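Local coordinates for alpha-galactosidase (Lactobacillus brevis, PDB 3MI6), which probably hydrolyses terminal, non-reducing alpha-D-galactose residues from alpha-D-galactosides, as a member of glycosyl hydrolase family 36, at residues E555-Q560 / T652-V657; A597-L602 / I665-Q670; E76-S79 / G83-R86. All blocks are in the same frame, centred on the assembly; numbering follows the deposited sequence.

Contact 3 comes first along the chain, in the loop between strands 31-36 and 90-93 of the N-terminal region. Contacts 1 and 2 follow much later and interleave, their segments running 555-560, 597-602, 652-657, 665-670. Their centres lie about 6 Å apart, since strands 651-657 and 663-670 are antiparallel neighbours in one sheet, bonded through Thr652 with Tyr669 and Trp654 with Ala667. Together they join the eight-stranded parallel barrel to the C-terminal sheet. Contact 3 lies about 41 Å from contact 1 and about 46 Å from contact 2, centre to centre, across the chain's centre from contact 2, and touches neither; it lies within the N-terminal region.

Contact 1. Residues E555-Q560 / T652-V657; sequences ERLLIQ and TSWQVV
Leu557 of helix 553-566 and Thr652 of strand 651-657 mark the closest backbone approach, their CA atoms 7.1 Å apart, so side chains alone bridge helix and strand. Leu557 supplies the helix side of the packing. Its branch carbon CG lies 4.0 Å from Thr652 CB and about as far from Thr652 CG2, the two side chains sliding past one another in opposite directions. Thr652 holds CG2 anti to its backbone N, with OG1 beside that N (chi1 -72°), which places the methyl against Leu557 CG. Farther out, Leu557 CD1 comes within 4.2 Å of Trp654 CZ2, meeting the benzo part of the indole at a slant. No hydrogen bond spans the two segments. Beside Leu557 on the helix, Arg556 NE gives a nearly straight bond of 3.2 Å to Gln560 OE1 (165° at the hydrogen), lying close to the guanidinium plane and using a carbonyl lone pair; this ties together side chains one turn apart (i, i+4). Gln560 NE2 in turn reaches Val596 O at the end of helix 590-597. The contact thus joins a helix of the (beta/alpha)8 barrel to the C-terminal antiparallel sheet, where Trp654 pairs through its backbone with Ala667 on strand 663-670 and its ring also meets Phe638 on strand 637-640.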
loop_
_atom_site.group_PDB
_atom_site.type_symbol
_atom_site.label_atom_id
_atom_site.label_comp_id
_atom_site.label_asym_id
_atom_site.label_seq_id
_atom_site.Cartn_x
_atom_site.Cartn_y
_atom_site.Cartn_z
ATOM N N GLU D 555 26.415 -1.233 7.423
ATOM C CA GLU D 555 25.736 -0.017 7.844
ATOM C C GLU D 555 26.042 1.166 6.916
ATOM O O GLU D 555 25.170 2.002 6.645
ATOM C CB GLU D 555 26.131 0.342 9.276
ATOM C CG GLU D 555 25.827 -0.729 10.302
ATOM C CD GLU D 555 24.333 -1.014 10.453
ATOM O OE1 GLU D 555 23.500 -0.104 10.231
ATOM O OE2 GLU D 555 23.996 -2.161 10.822
ATOM N N ARG D 556 27.288 1.253 6.452
ATOM C CA ARG D 556 27.691 2.358 5.593
ATOM C C ARG D 556 26.912 2.325 4.271
ATOM O O ARG D 556 26.462 3.359 3.779
ATOM C CB ARG D 556 29.206 2.363 5.348
ATOM C CG ARG D 556 30.045 2.872 6.499
ATOM C CD ARG D 556 29.750 4.338 6.846
ATOM N NE ARG D 556 30.550 5.286 6.080
ATOM C CZ ARG D 556 31.370 6.186 6.609
ATOM N NH1 ARG D 556 31.516 6.277 7.914
ATOM N NH2 ARG D 556 32.048 7.003 5.833
ATOM N N LEU D 557 26.753 1.143 3.697
ATOM C CA LEU D 557 25.889 1.000 2.544
ATOM C C LEU D 557 24.646 1.865 2.728
ATOM O O LEU D 557 24.363 2.751 1.914
ATOM C CB LEU D 557 25.473 -0.457 2.382
ATOM C CG LEU D 557 26.020 -1.304 1.231
ATOM C CD1 LEU D 557 27.156 -0.604 0.491
ATOM C CD2 LEU D 557 26.432 -2.694 1.747
ATOM N N LEU D 558 23.897 1.628 3.798
ATOM C CA LEU D 558 22.695 2.421 4.009
ATOM C C LEU D 558 23.010 3.914 4.137
ATOM O O LEU D 558 22.386 4.732 3.466
ATOM C CB LEU D 558 21.885 1.892 5.186
ATOM C CG LEU D 558 21.026 0.647 4.923
ATOM C CD1 LEU D 558 21.855 -0.517 4.424
ATOM C CD2 LEU D 558 20.273 0.240 6.148
ATOM N N ILE D 559 24.001 4.264 4.958
ATOM C CA ILE D 559 24.320 5.665 5.232
ATOM C C ILE D 559 24.776 6.421 3.981
ATOM O O ILE D 559 24.331 7.540 3.723
ATOM C CB ILE D 559 25.363 5.802 6.352
ATOM C CG1 ILE D 559 24.797 5.241 7.657
ATOM C CG2 ILE D 559 25.689 7.253 6.574
ATOM C CD1 ILE D 559 25.792 5.053 8.782
ATOM N N GLN D 560 25.646 5.795 3.195
ATOM C CA GLN D 560 26.130 6.395 1.953
ATOM C C GLN D 560 25.052 6.479 0.854
ATOM O O GLN D 560 24.910 7.502 0.164
ATOM C CB GLN D 560 27.386 5.676 1.473
ATOM C CG GLN D 560 28.543 5.847 2.453
ATOM C CD GLN D 560 29.797 5.071 2.060
ATOM O OE1 GLN D 560 30.593 4.672 2.919
ATOM N NE2 GLN D 560 29.981 4.859 0.759
ATOM N N THR D 652 22.117 -3.747 -2.412
ATOM C CA THR D 652 22.415 -2.347 -2.696
ATOM C C THR D 652 23.399 -2.314 -3.830
ATOM O O THR D 652 24.376 -3.047 -3.800
ATOM C CB THR D 652 23.104 -1.643 -1.497
ATOM O OG1 THR D 652 22.161 -1.430 -0.448
ATOM C CG2 THR D 652 23.677 -0.289 -1.906
ATOM N N SER D 653 23.180 -1.464 -4.827
ATOM C CA SER D 653 24.170 -1.356 -5.881
ATOM C C SER D 653 24.255 0.026 -6.462
ATOM O O SER D 653 23.261 0.744 -6.539
ATOM C CB SER D 653 23.892 -2.363 -6.991
ATOM O OG SER D 653 22.750 -1.988 -7.735
ATOM N N TRP D 654 25.458 0.397 -6.878
ATOM C CA TRP D 654 25.630 1.638 -7.605
ATOM C C TRP D 654 26.805 1.710 -8.573
ATOM O O TRP D 654 27.570 0.745 -8.735
ATOM C CB TRP D 654 25.618 2.872 -6.691
ATOM C CG TRP D 654 26.004 2.790 -5.231
ATOM C CD1 TRP D 654 25.234 3.194 -4.138
ATOM C CD2 TRP D 654 27.246 2.371 -4.691
ATOM N NE1 TRP D 654 25.937 3.034 -2.950
ATOM C CE2 TRP D 654 27.171 2.525 -3.264
ATOM C CE3 TRP D 654 28.403 1.871 -5.253
ATOM C CZ2 TRP D 654 28.215 2.198 -2.430
ATOM C CZ3 TRP D 654 29.422 1.548 -4.432
ATOM C CH2 TRP D 654 29.339 1.719 -3.031
ATOM N N GLN D 655 26.935 2.872 -9.215
ATOM C CA GLN D 655 27.865 3.021 -10.318
ATOM C C GLN D 655 28.430 4.443 -10.412
ATOM O O GLN D 655 27.696 5.417 -10.274
ATOM C CB GLN D 655 27.134 2.675 -11.619
ATOM C CG GLN D 655 28.032 2.259 -12.766
ATOM C CD GLN D 655 27.257 1.962 -14.050
ATOM O OE1 GLN D 655 27.785 2.085 -15.159
ATOM N NE2 GLN D 655 26.000 1.582 -13.898
ATOM N N VAL D 656 29.731 4.561 -10.653
ATOM C CA VAL D 656 30.305 5.847 -11.048
ATOM C C VAL D 656 30.765 5.797 -12.506
ATOM O O VAL D 656 31.361 4.802 -12.938
ATOM C CB VAL D 656 31.488 6.251 -10.157
ATOM C CG1 VAL D 656 31.004 6.634 -8.791
ATOM C CG2 VAL D 656 32.487 5.117 -10.066
ATOM N N VAL D 657 30.472 6.865 -13.252
ATOM C CA VAL D 657 30.767 6.938 -14.682
ATOM C C VAL D 657 31.603 8.184 -14.991
ATOM O O VAL D 657 31.337 9.278 -14.471
ATOM C CB VAL D 657 29.459 6.983 -15.536
ATOM C CG1 VAL D 657 29.762 6.918 -17.014
ATOM C CG2 VAL D 657 28.509 5.859 -15.152
#

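Contact 2. Residues A597-L602 / I665-Q670; sequences AFFGDL and IAARYQ
A single ring, that of Phe599, makes every side-chain contact from segment 597-602, and it does so from the centre of an inverse gamma turn, touching three alternate residues of the facing strand: Ile665, Ala667 and Tyr669. The turn is closed by a weak bond from Gly600 N to Phe598 O. With CG set anti to its carbonyl carbon (chi1 -65°), the ring is carried away from the turn and bridges a gap of 9.4 Å between Phe599 CA and Ala667 CA. Its outer end does most of the work. Phe599 CZ lies 3.8 Å from Ile665 CG2 and 3.9 Å from Ala667 CB, both meeting the ring at a slant. On one side of that end, Phe599 CE2 approaches Ile665 O at 3.8 Å, the oxygen lying in the ring plane at its edge. On the other side Phe599 CE1 is 3.4 Å from Tyr669 OH, a van der Waals contact; the hydroxyl's hydrogen-bond partner is Ala595 O, on helix 590-597. The three strand residues point the same way because side chains alternate along an extended strand. This is a junction of two folds: the turn lies between helix 590-597 and strand 601-604, the last of the eight parallel barrel strands, while strand 663-670 belongs to the antiparallel C-terminal sheet. A further aromatic ring, that of Phe633 on helix 630-635, packs edge-to-face with Phe599. Phe598, next to it in the chain, turns its ring edge to Leu602 CD2 and also meets Phe633 and Phe625.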
loop_
_atom_site.group_PDB
_atom_site.type_symbol
_atom_site.label_atom_id
_atom_site.label_comp_id
_atom_site.label_asym_id
_atom_site.label_seq_id
_atom_site.Cartn_x
_atom_site.Cartn_y
_atom_site.Cartn_z
ATOM N N ALA D 597 34.051 1.513 0.772
ATOM C CA ALA D 597 34.797 2.746 1.027
ATOM C C ALA D 597 35.392 3.400 -0.228
ATOM O O ALA D 597 35.720 4.586 -0.213
ATOM C CB ALA D 597 35.874 2.537 2.102
ATOM N N PHE D 598 35.531 2.648 -1.313
ATOM C CA PHE D 598 36.009 3.261 -2.548
ATOM C C PHE D 598 35.065 4.359 -3.011
ATOM O O PHE D 598 35.507 5.331 -3.604
ATOM C CB PHE D 598 36.141 2.259 -3.688
ATOM C CG PHE D 598 37.121 1.169 -3.432
ATOM C CD1 PHE D 598 38.231 1.387 -2.645
ATOM C CD2 PHE D 598 36.935 -0.083 -3.998
ATOM C CE1 PHE D 598 39.125 0.379 -2.420
ATOM C CE2 PHE D 598 37.835 -1.093 -3.781
ATOM C CZ PHE D 598 38.926 -0.867 -2.994
ATOM N N PHE D 599 33.767 4.211 -2.761
ATOM C CA PHE D 599 32.803 5.178 -3.285
ATOM C C PHE D 599 32.676 6.414 -2.387
ATOM O O PHE D 599 31.601 6.781 -1.891
ATOM C CB PHE D 599 31.470 4.499 -3.591
ATOM C CG PHE D 599 31.572 3.490 -4.693
ATOM C CD1 PHE D 599 32.093 2.226 -4.445
ATOM C CD2 PHE D 599 31.185 3.814 -5.991
ATOM C CE1 PHE D 599 32.196 1.292 -5.451
ATOM C CE2 PHE D 599 31.279 2.892 -7.005
ATOM C CZ PHE D 599 31.787 1.625 -6.742
ATOM N N GLY D 600 33.820 7.054 -2.206
ATOM C CA GLY D 600 33.941 8.229 -1.387
ATOM C C GLY D 600 35.423 8.497 -1.316
ATOM O O GLY D 600 36.170 8.213 -2.252
ATOM N N ASP D 601 35.853 9.019 -0.183
ATOM C CA ASP D 601 37.251 9.347 0.016
ATOM C C ASP D 601 37.897 8.324 0.950
ATOM O O ASP D 601 37.801 8.428 2.181
ATOM C CB ASP D 601 37.373 10.790 0.522
ATOM C CG ASP D 601 36.658 11.777 -0.401
ATOM O OD1 ASP D 601 36.665 11.542 -1.629
ATOM O OD2 ASP D 601 36.065 12.767 0.090
ATOM N N LEU D 602 38.553 7.347 0.326
ATOM C CA LEU D 602 39.118 6.177 1.000
ATOM C C LEU D 602 40.145 6.544 2.060
ATOM O O LEU D 602 40.922 7.481 1.893
ATOM C CB LEU D 602 39.731 5.200 -0.024
ATOM C CG LEU D 602 40.305 3.900 0.540
ATOM C CD1 LEU D 602 39.209 3.083 1.181
ATOM C CD2 LEU D 602 41.029 3.089 -0.533
ATOM N N ILE D 665 32.807 2.114 -12.948
ATOM C CA ILE D 665 32.849 1.055 -11.958
ATOM C C ILE D 665 31.505 0.897 -11.262
ATOM O O ILE D 665 30.974 1.840 -10.686
ATOM C CB ILE D 665 33.944 1.284 -10.945
ATOM C CG1 ILE D 665 35.302 1.034 -11.608
ATOM C CG2 ILE D 665 33.768 0.356 -9.762
ATOM C CD1 ILE D 665 36.502 1.321 -10.723
ATOM N N ALA D 666 30.954 -0.310 -11.348
ATOM C CA ALA D 666 29.698 -0.662 -10.694
ATOM C C ALA D 666 29.979 -1.585 -9.518
ATOM O O ALA D 666 31.017 -2.238 -9.453
ATOM C CB ALA D 666 28.758 -1.338 -11.681
ATOM N N ALA D 667 29.061 -1.631 -8.569
ATOM C CA ALA D 667 29.249 -2.505 -7.431
ATOM C C ALA D 667 27.897 -2.964 -6.980
ATOM O O ALA D 667 26.979 -2.163 -6.915
ATOM C CB ALA D 667 29.956 -1.780 -6.318
ATOM N N ARG D 668 27.780 -4.262 -6.706
ATOM C CA ARG D 668 26.586 -4.851 -6.127
ATOM C C ARG D 668 26.973 -5.485 -4.791
ATOM O O ARG D 668 27.900 -6.285 -4.715
ATOM C CB ARG D 668 26.037 -5.909 -7.064
ATOM C CG ARG D 668 24.751 -6.527 -6.661
ATOM C CD ARG D 668 24.344 -7.524 -7.736
ATOM N NE ARG D 668 23.033 -8.120 -7.501
ATOM C CZ ARG D 668 22.839 -9.283 -6.880
ATOM N NH1 ARG D 668 23.871 -9.981 -6.430
ATOM N NH2 ARG D 668 21.609 -9.741 -6.702
ATOM N N TYR D 669 26.270 -5.111 -3.733
ATOM C CA TYR D 669 26.497 -5.677 -2.418
ATOM C C TYR D 669 25.238 -6.407 -1.990
ATOM O O TYR D 669 24.150 -5.857 -2.053
ATOM C CB TYR D 669 26.811 -4.566 -1.402
ATOM C CG TYR D 669 27.797 -3.529 -1.895
ATOM C CD1 TYR D 669 29.132 -3.626 -1.575
ATOM C CD2 TYR D 669 27.390 -2.472 -2.703
ATOM C CE1 TYR D 669 30.037 -2.706 -2.031
ATOM C CE2 TYR D 669 28.289 -1.541 -3.163
ATOM C CZ TYR D 669 29.614 -1.660 -2.820
ATOM O OH TYR D 669 30.552 -0.742 -3.258
ATOM N N GLN D 670 25.376 -7.651 -1.559
ATOM C CA GLN D 670 24.236 -8.354 -1.001
ATOM C C GLN D 670 24.523 -8.553 0.471
ATOM O O GLN D 670 25.640 -8.956 0.839
ATOM C CB GLN D 670 24.019 -9.687 -1.699
ATOM C CG GLN D 670 22.747 -10.410 -1.288
ATOM C CD GLN D 670 22.595 -11.779 -1.978
ATOM O OE1 GLN D 670 23.470 -12.651 -1.843
ATOM N NE2 GLN D 670 21.488 -11.963 -2.724
#

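Contact 3. Residues E76-S79 / G83-R86; sequences EYAS and GDFR
Van der Waals packing is what joins the two segments: the methyl of Ala78 lies beside the carboxylate of Asp84, with Ala78 CB 3.9 Å from Asp84 OD2, and Ser79 contributes its backbone, its O being 4.2 Å from Asp84 CB. The buried surface is small, and no hydrogen bond crosses between 76-79 and 83-86. Within 83-86 there are hydrogen bonds: Arg86 N binds Asp84 OD1 at 3.2 Å, which makes an Asx turn; this donor comes from above the carboxylate plane. With CG anti to the backbone N (chi1 -160°), the carboxylate reaches forward beside its own carbonyl carbon, where it can meet the amide two residues on. The charged interaction falls on the same oxygen: Arg86 NE forms a salt bridge of 3.0 Å to the syn lone pair of Asp84 OD1, at an N-H...O angle of 159° and near the guanidinium plane. Two donors of one residue therefore grip OD1, while OD2 has a salt bridge to Arg271, so the carboxylate is held at both oxygens and is probably kept ionised. An alanine in place of Asp84 would remove the carboxylate, which would probably open the Asx turn and leave Arg86 and Arg271 without this shared counter-charge. In the fold, both segments belong to the long loop between strands 31-36 and 90-93; Ala78 N bonds to Gln183 OE1 on strand 174-186, Arg271 comes from strand 270-274, and Tyr77 packs on strands 146-154 and 159-167.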
loop_
_atom_site.group_PDB
_atom_site.type_symbol
_atom_site.label_atom_id
_atom_site.label_comp_id
_atom_site.label_asym_id
_atom_site.label_seq_id
_atom_site.Cartn_x
_atom_site.Cartn_y
_atom_site.Cartn_z
ATOM N N GLU D 76 4.941 34.095 -2.534
ATOM C CA GLU D 76 6.366 33.921 -2.735
ATOM C C GLU D 76 7.120 34.113 -1.419
ATOM O O GLU D 76 8.192 33.563 -1.219
ATOM C CB GLU D 76 6.848 34.920 -3.780
ATOM C CG GLU D 76 8.258 34.699 -4.236
ATOM C CD GLU D 76 8.407 33.475 -5.126
ATOM O OE1 GLU D 76 7.383 32.808 -5.421
ATOM O OE2 GLU D 76 9.555 33.193 -5.537
ATOM N N TYR D 77 6.540 34.887 -0.514
ATOM C CA TYR D 77 7.153 35.165 0.776
ATOM C C TYR D 77 6.080 35.792 1.624
ATOM O O TYR D 77 5.994 37.001 1.708
ATOM C CB TYR D 77 8.349 36.124 0.628
ATOM C CG TYR D 77 9.379 35.973 1.717
ATOM C CD1 TYR D 77 10.292 34.936 1.695
ATOM C CD2 TYR D 77 9.428 36.852 2.772
ATOM C CE1 TYR D 77 11.221 34.778 2.689
ATOM C CE2 TYR D 77 10.352 36.710 3.767
ATOM C CZ TYR D 77 11.246 35.670 3.726
ATOM O OH TYR D 77 12.174 35.528 4.737
ATOM N N ALA D 78 5.255 34.969 2.253
ATOM C CA ALA D 78 4.060 35.476 2.917
ATOM C C ALA D 78 4.184 35.780 4.418
ATOM O O ALA D 78 5.001 35.192 5.133
ATOM C CB ALA D 78 2.884 34.529 2.670
ATOM N N SER D 79 3.332 36.679 4.896
ATOM C CA SER D 79 3.240 36.979 6.315
ATOM C C SER D 79 1.914 36.473 6.865
ATOM O O SER D 79 1.005 36.127 6.116
ATOM C CB SER D 79 3.289 38.484 6.521
ATOM O OG SER D 79 2.155 39.072 5.895
ATOM N N GLY D 83 -5.025 37.603 6.148
ATOM C CA GLY D 83 -6.019 36.756 5.494
ATOM C C GLY D 83 -5.493 35.377 5.131
ATOM O O GLY D 83 -6.246 34.448 4.858
ATOM N N ASP D 84 -4.176 35.257 5.120
ATOM C CA ASP D 84 -3.524 33.974 4.960
ATOM C C ASP D 84 -3.316 33.373 6.332
ATOM O O ASP D 84 -2.768 34.024 7.233
ATOM C CB ASP D 84 -2.169 34.149 4.277
ATOM C CG ASP D 84 -1.669 32.868 3.653
ATOM O OD1 ASP D 84 -2.306 31.817 3.882
ATOM O OD2 ASP D 84 -0.651 32.909 2.927
ATOM N N PHE D 85 -3.750 32.130 6.500
ATOM C CA PHE D 85 -3.589 31.456 7.784
ATOM C C PHE D 85 -2.592 30.292 7.749
ATOM O O PHE D 85 -2.329 29.653 8.765
ATOM C CB PHE D 85 -4.944 31.051 8.352
ATOM C CG PHE D 85 -5.774 32.218 8.783
ATOM C CD1 PHE D 85 -5.485 32.891 9.972
ATOM C CD2 PHE D 85 -6.828 32.670 7.994
ATOM C CE1 PHE D 85 -6.237 33.981 10.381
ATOM C CE2 PHE D 85 -7.592 33.766 8.400
ATOM C CZ PHE D 85 -7.292 34.420 9.597
ATOM N N ARG D 86 -2.016 30.047 6.579
ATOM C CA ARG D 86 -0.925 29.102 6.470
ATOM C C ARG D 86 0.285 29.627 7.219
ATOM O O ARG D 86 0.264 30.735 7.741
ATOM C CB ARG D 86 -0.587 28.867 5.013
ATOM C CG ARG D 86 -1.660 28.124 4.298
ATOM C CD ARG D 86 -1.382 28.103 2.821
ATOM N NE ARG D 86 -1.768 29.360 2.204
ATOM C CZ ARG D 86 -1.625 29.638 0.915
ATOM N NH1 ARG D 86 -1.094 28.744 0.087
ATOM N NH2 ARG D 86 -2.016 30.820 0.454
#